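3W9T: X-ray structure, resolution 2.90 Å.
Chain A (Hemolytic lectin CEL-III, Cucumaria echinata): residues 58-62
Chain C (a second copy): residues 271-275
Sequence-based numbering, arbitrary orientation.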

# COMPACT_ATOMS: atom_id res chain seq x y z
N ALA A 58 -30.63 4.48 53.40
CA ALA A 58 -29.35 5.19 53.42
C ALA A 58 -28.23 4.43 54.16
O ALA A 58 -27.06 4.61 53.86
CB ALA A 58 -29.53 6.57 54.00
N ARG A 59 -28.58 3.59 55.12
CA ARG A 59 -27.57 2.98 55.97
C ARG A 59 -28.13 1.77 56.69
O ARG A 59 -29.26 1.79 57.16
CB ARG A 59 -27.10 3.98 57.00
CG ARG A 59 -25.70 3.77 57.51
CD ARG A 59 -25.40 4.83 58.55
NE ARG A 59 -23.98 5.16 58.62
CZ ARG A 59 -23.36 6.03 57.83
NH1 ARG A 59 -24.02 6.67 56.88
NH2 ARG A 59 -22.07 6.26 57.98
N ASN A 60 -27.31 0.72 56.79
CA ASN A 60 -27.71 -0.53 57.46
C ASN A 60 -27.80 -0.39 58.99
O ASN A 60 -27.07 -1.07 59.73
CB ASN A 60 -26.75 -1.66 57.09
CG ASN A 60 -27.34 -3.03 57.34
OD1 ASN A 60 -28.54 -3.25 57.16
ND2 ASN A 60 -26.49 -3.96 57.76
N TYR A 61 -28.70 0.49 59.44
CA TYR A 61 -28.84 0.85 60.85
C TYR A 61 -30.26 0.62 61.39
O TYR A 61 -31.25 0.73 60.66
CB TYR A 61 -28.44 2.31 61.04
CG TYR A 61 -27.01 2.54 61.43
CD1 TYR A 61 -26.65 3.69 62.12
CD2 TYR A 61 -26.01 1.62 61.11
CE1 TYR A 61 -25.34 3.93 62.50
CE2 TYR A 61 -24.69 1.85 61.48
CZ TYR A 61 -24.37 3.01 62.17
OH TYR A 61 -23.08 3.26 62.55
N CYS A 62 -30.34 0.33 62.68
CA CYS A 62 -31.59 -0.10 63.28
C CYS A 62 -32.25 0.97 64.13
O CYS A 62 -31.58 1.74 64.82
CB CYS A 62 -31.33 -1.34 64.13
SG CYS A 62 -31.20 -2.87 63.17
N CYS C 271 -18.70 -3.42 65.94
CA CYS C 271 -19.30 -3.92 64.71
C CYS C 271 -20.57 -3.12 64.42
O CYS C 271 -21.57 -3.22 65.15
CB CYS C 271 -19.60 -5.42 64.79
SG CYS C 271 -18.15 -6.50 64.95
N ASP C 272 -20.51 -2.30 63.36
CA ASP C 272 -21.61 -1.41 63.02
C ASP C 272 -22.42 -1.86 61.80
O ASP C 272 -23.43 -1.25 61.46
CB ASP C 272 -21.09 0.03 62.85
CG ASP C 272 -19.94 0.14 61.87
OD1 ASP C 272 -19.76 -0.78 61.05
OD2 ASP C 272 -19.20 1.14 61.92
N GLY C 273 -21.98 -2.94 61.15
CA GLY C 273 -22.66 -3.50 59.98
C GLY C 273 -22.59 -2.65 58.73
O GLY C 273 -23.50 -2.70 57.90
N LEU C 274 -21.51 -1.89 58.58
CA LEU C 274 -21.34 -0.93 57.48
C LEU C 274 -20.32 -1.44 56.47
O LEU C 274 -19.41 -2.18 56.83
CB LEU C 274 -20.91 0.44 58.03
CG LEU C 274 -21.99 1.16 58.83
CD1 LEU C 274 -21.44 2.40 59.51
CD2 LEU C 274 -23.18 1.49 57.94
N PRO C 275 -20.46 -1.03 55.20
CA PRO C 275 -19.65 -1.62 54.13
C PRO C 275 -18.15 -1.52 54.37
O PRO C 275 -17.40 -2.35 53.88
CB PRO C 275 -20.02 -0.80 52.90
CG PRO C 275 -21.33 -0.21 53.21
CD PRO C 275 -21.36 0.01 54.69

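Contact between two copies of the hemolytic lectin CEL-III, in which residues 59-61 of chain A meet the loop 272-274 of chain C and together bury 245 Å². One hydrogen bond joins the stretches: Asn60(A) ND2 donates to the backbone O of Gly273(C) at 3.2 Å, with a nearly straight N-H...O angle of 164°. The CA-to-CB bond of Asn60(A) points toward chain C, and its t rotamer (chi1 -161°) with chi2 of 36° presents the amide nitrogen to that carbonyl; OD1 is hydrogen-bonded elsewhere in the structure. Gly273(C) has phi/psi of 70/30, a positive phi that favours glycine, and an ideal CB would point toward chain A, 3.5 Å from Asn60(A) ND2. Leu274(C) is the residue most covered by the other stretch. Its CA-to-CB bond runs sideways, but the m,t rotamer (chi1 -69°, chi2 171°) carries the methyls nearer to chain A, where both lie near Arg59(A) and Tyr61(A): CD2 is 3.4 Å from Arg59(A) CG and 3.9 Å from Tyr61(A) CE2, and CD1 is 3.6 Å from Tyr61(A) OH and 3.9 Å from Arg59(A) NE. Arg59(A) also starts sideways; chi1 to chi3 are all t, so the chain extends, and its aliphatic part packs against the leucine while NH1 is hydrogen-bonded elsewhere. Tyr61(A) has an off-well chi1 of -94°, and its ring reaches chain C with the edge facing Asp272(C), whose backbone O is 3.3 Å from Tyr61(A) CE2, near the ring plane. Tyr61(A) OH comes no closer than 3.8 Å to the Asp272(C) side chain, at CB. That side chain turns back on its own loop: with chi1 at 53° (p), Asp272(C) OD1 accepts a hydrogen bond from Leu274(C) N at 3.2 Å and 140°, bridging across Gly273(C). In chain A, Tyr61(A) N bonds to Arg59(A) O at 2.7 Å, a tight turn around Asn60(A).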